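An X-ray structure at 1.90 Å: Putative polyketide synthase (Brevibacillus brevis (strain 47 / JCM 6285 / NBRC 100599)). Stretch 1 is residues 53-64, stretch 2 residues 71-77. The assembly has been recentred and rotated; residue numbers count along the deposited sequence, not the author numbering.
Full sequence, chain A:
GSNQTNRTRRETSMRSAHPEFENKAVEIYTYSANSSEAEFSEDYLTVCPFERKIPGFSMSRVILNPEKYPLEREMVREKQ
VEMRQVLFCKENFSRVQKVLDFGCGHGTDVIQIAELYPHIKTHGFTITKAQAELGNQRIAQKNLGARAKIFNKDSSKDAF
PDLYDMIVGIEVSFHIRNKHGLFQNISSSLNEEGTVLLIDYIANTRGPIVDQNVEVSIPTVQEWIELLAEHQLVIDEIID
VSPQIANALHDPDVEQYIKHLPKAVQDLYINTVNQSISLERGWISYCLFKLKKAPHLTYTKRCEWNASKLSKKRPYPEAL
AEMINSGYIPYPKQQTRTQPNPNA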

# COMPACT_ATOMS: atom_id res chain seq x y z
N LYS A 53 -9.40 -18.73 -5.30
CA LYS A 53 -10.25 -18.25 -6.39
C LYS A 53 -11.71 -18.55 -6.11
O LYS A 53 -12.06 -19.64 -5.64
CB LYS A 53 -9.83 -18.87 -7.72
CG LYS A 53 -8.41 -18.49 -8.11
CD LYS A 53 -7.95 -19.22 -9.36
CE LYS A 53 -6.57 -18.76 -9.78
NZ LYS A 53 -5.54 -18.97 -8.71
N ILE A 54 -12.58 -17.58 -6.38
CA ILE A 54 -14.02 -17.78 -6.28
C ILE A 54 -14.56 -17.91 -7.70
O ILE A 54 -14.56 -16.91 -8.44
CB ILE A 54 -14.71 -16.64 -5.52
CG1 ILE A 54 -14.10 -16.55 -4.11
CG2 ILE A 54 -16.22 -16.89 -5.43
CD1 ILE A 54 -14.56 -15.34 -3.34
N PRO A 55 -15.02 -19.09 -8.13
CA PRO A 55 -15.53 -19.21 -9.49
C PRO A 55 -16.76 -18.34 -9.69
O PRO A 55 -17.66 -18.28 -8.84
CB PRO A 55 -15.85 -20.71 -9.63
CG PRO A 55 -15.98 -21.22 -8.21
CD PRO A 55 -15.04 -20.38 -7.40
N GLY A 56 -16.79 -17.65 -10.84
CA GLY A 56 -17.86 -16.73 -11.16
C GLY A 56 -17.65 -15.32 -10.64
O GLY A 56 -18.21 -14.38 -11.20
N PHE A 57 -16.88 -15.16 -9.57
CA PHE A 57 -16.63 -13.83 -9.03
C PHE A 57 -15.76 -13.04 -10.01
O PHE A 57 -14.65 -13.45 -10.36
CB PHE A 57 -15.94 -13.93 -7.68
CG PHE A 57 -16.04 -12.68 -6.85
CD1 PHE A 57 -15.16 -11.67 -7.03
CD2 PHE A 57 -17.01 -12.55 -5.89
CE1 PHE A 57 -15.23 -10.53 -6.28
CE2 PHE A 57 -17.08 -11.43 -5.11
CZ PHE A 57 -16.16 -10.40 -5.32
N SER A 58 -16.26 -11.93 -10.48
CA SER A 58 -15.55 -11.09 -11.43
C SER A 58 -15.23 -9.78 -10.75
O SER A 58 -16.13 -8.95 -10.54
CB SER A 58 -16.39 -10.85 -12.68
OG SER A 58 -15.82 -9.81 -13.45
N MET A 59 -13.95 -9.59 -10.42
CA MET A 59 -13.52 -8.38 -9.75
C MET A 59 -13.81 -7.16 -10.60
O MET A 59 -14.18 -6.13 -10.06
CB MET A 59 -12.03 -8.45 -9.42
CG MET A 59 -11.52 -7.25 -8.63
SD MET A 59 -12.27 -7.23 -6.96
CE MET A 59 -11.35 -8.56 -6.20
N SER A 60 -13.62 -7.24 -11.93
CA SER A 60 -13.84 -6.06 -12.77
C SER A 60 -15.31 -5.62 -12.72
O SER A 60 -15.61 -4.43 -12.72
CB SER A 60 -13.42 -6.35 -14.22
OG SER A 60 -14.10 -7.47 -14.73
N ARG A 61 -16.24 -6.58 -12.73
CA ARG A 61 -17.67 -6.24 -12.61
C ARG A 61 -17.95 -5.55 -11.28
O ARG A 61 -18.63 -4.52 -11.22
CB ARG A 61 -18.50 -7.49 -12.74
CG ARG A 61 -18.69 -7.93 -14.20
CD ARG A 61 -19.45 -9.23 -14.30
NE ARG A 61 -19.58 -9.66 -15.70
CZ ARG A 61 -18.60 -10.22 -16.41
NH1 ARG A 61 -17.41 -10.41 -15.87
NH2 ARG A 61 -18.82 -10.58 -17.66
N VAL A 62 -17.37 -6.07 -10.20
CA VAL A 62 -17.64 -5.55 -8.87
C VAL A 62 -17.04 -4.16 -8.68
O VAL A 62 -17.67 -3.28 -8.08
CB VAL A 62 -17.10 -6.53 -7.81
CG1 VAL A 62 -17.24 -5.91 -6.45
CG2 VAL A 62 -17.87 -7.83 -7.91
N ILE A 63 -15.80 -3.96 -9.16
CA ILE A 63 -15.12 -2.69 -8.98
C ILE A 63 -15.71 -1.63 -9.89
O ILE A 63 -15.84 -0.47 -9.50
CB ILE A 63 -13.61 -2.84 -9.21
CG1 ILE A 63 -12.98 -3.74 -8.15
CG2 ILE A 63 -12.97 -1.48 -9.24
CD1 ILE A 63 -13.18 -3.24 -6.72
N LEU A 64 -16.03 -1.99 -11.12
CA LEU A 64 -16.46 -1.01 -12.12
C LEU A 64 -17.96 -0.76 -12.10
O LEU A 64 -18.43 0.15 -12.80
CB LEU A 64 -16.05 -1.47 -13.54
CG LEU A 64 -14.54 -1.59 -13.80
CD1 LEU A 64 -14.29 -2.03 -15.28
CD2 LEU A 64 -13.80 -0.28 -13.49
N LEU A 71 -22.97 -5.74 -2.18
CA LEU A 71 -22.63 -6.70 -1.15
C LEU A 71 -21.36 -7.45 -1.51
O LEU A 71 -20.54 -7.80 -0.62
CB LEU A 71 -23.79 -7.70 -0.95
CG LEU A 71 -25.08 -7.11 -0.37
CD1 LEU A 71 -26.15 -8.17 -0.31
CD2 LEU A 71 -24.75 -6.57 1.02
N GLU A 72 -21.17 -7.70 -2.80
CA GLU A 72 -19.90 -8.22 -3.26
C GLU A 72 -18.80 -7.22 -2.99
O GLU A 72 -17.66 -7.59 -2.64
CB GLU A 72 -19.96 -8.59 -4.74
CG GLU A 72 -20.91 -9.70 -5.12
CD GLU A 72 -22.38 -9.25 -5.30
OE1 GLU A 72 -22.70 -8.05 -5.13
OE2 GLU A 72 -23.21 -10.12 -5.59
N ARG A 73 -19.13 -5.93 -3.09
CA ARG A 73 -18.14 -4.92 -2.81
C ARG A 73 -17.80 -4.88 -1.33
O ARG A 73 -16.67 -4.55 -0.95
CB ARG A 73 -18.62 -3.54 -3.30
CG ARG A 73 -17.54 -2.44 -3.24
CD ARG A 73 -16.39 -2.68 -4.21
NE ARG A 73 -15.25 -1.76 -4.08
CZ ARG A 73 -14.37 -1.77 -3.07
NH1 ARG A 73 -14.52 -2.61 -2.06
NH2 ARG A 73 -13.35 -0.92 -3.05
N GLU A 74 -18.76 -5.26 -0.47
CA GLU A 74 -18.46 -5.43 0.95
C GLU A 74 -17.49 -6.58 1.18
O GLU A 74 -16.64 -6.50 2.08
CB GLU A 74 -19.77 -5.63 1.73
CG GLU A 74 -19.68 -5.73 3.21
CD GLU A 74 -21.03 -6.13 3.84
OE1 GLU A 74 -21.10 -7.18 4.51
OE2 GLU A 74 -22.03 -5.40 3.63
N MET A 75 -17.60 -7.65 0.39
CA MET A 75 -16.65 -8.76 0.52
C MET A 75 -15.25 -8.30 0.20
O MET A 75 -14.27 -8.69 0.86
CB MET A 75 -17.01 -9.93 -0.42
CG MET A 75 -18.12 -10.82 0.02
SD MET A 75 -18.67 -11.88 -1.37
CE MET A 75 -17.25 -12.85 -1.63
N VAL A 76 -15.13 -7.49 -0.83
CA VAL A 76 -13.85 -6.95 -1.27
C VAL A 76 -13.29 -6.06 -0.19
O VAL A 76 -12.11 -6.17 0.18
CB VAL A 76 -14.00 -6.19 -2.61
CG1 VAL A 76 -12.72 -5.50 -2.97
CG2 VAL A 76 -14.40 -7.22 -3.71
N ARG A 77 -14.14 -5.21 0.37
CA ARG A 77 -13.69 -4.29 1.39
C ARG A 77 -13.11 -5.02 2.60
O ARG A 77 -12.12 -4.59 3.18
CB ARG A 77 -14.84 -3.42 1.82
CG ARG A 77 -14.38 -2.22 2.70
CD ARG A 77 -15.60 -1.39 3.12
NE ARG A 77 -15.22 -0.04 3.55
CZ ARG A 77 -14.69 0.26 4.74
NH1 ARG A 77 -14.45 -0.70 5.62
NH2 ARG A 77 -14.39 1.51 5.04
O HOH W 1 -15.96 -0.23 -6.27

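Two segments close in sequence can pack mainly by apolar contact, with little polar bonding between them, and the pairing of residues 53-64 with residues 71-77 is a compact example. No direct hydrogen bond joins them; 360 Å² of surface, both sides summed, is buried between a turn leading into a helix and a second helix that runs at 102° to the first.

The contact opens at Ile 54, whose CB points toward the second stretch and whose CD1 lies 4.0 Å from CE of Met 75. The chain then reverses through a type II turn from Ile 54 to Phe 57, closed by a hydrogen bond from Phe 57 N to Ile 54 O (3.1 Å). Gly 56 suits this bend because at phi 87° a side chain would be jammed against the carbonyl oxygen of Pro 55.

The turn delivers Phe 57, a t rotamer whose broad ring reaches several partners at once. Phe 57 CE2 is 3.8 Å from CE of Met 75 and 4.1 Å from CB of Glu 72, while CG2 of Val 76 meets the ring edge, 4.0 Å from Phe 57 CZ. The flexible Met 75 thus serves both Ile 54 and Phe 57 through its terminal methyl.

Ser 58 makes no contact across the interface but starts the helix: its OG caps Arg 61 N at 3.3 Å, a weak bond, and also accepts a weak one from Arg 61 NH1 at 3.0 Å. Met 59 starts sideways, yet its bent side chain, p at both chi2 and chi3, brings SD to 3.9 Å from CG2 of Val 76.

The backbones come near at Val 62, with Val 62 CA 6.1 Å from Arg 73 CA. A short, branched side chain fits such a gap: Val 62 CG2 lies 3.9 Å from Glu 72 CB, and Val 62 CG1 lies 3.9 Å from Arg 73 N and 4.2 Å from Val 76 CG2. Val 76, buried and also t, is thus touched by Phe 57, Met 59, Val 62 and Ile 63. Glu 72 contributes its aliphatic CB while the end of its side chain leads away.

Ile 63 CD1 covers one face of the Arg 73 guanidinium, 3.7 Å from Arg 73 NE, leaving the polar in-plane directions free. Arg 73 NE donates to a water O at 2.8 Å, and that water O donates to Ile 63 O at 3.2 Å.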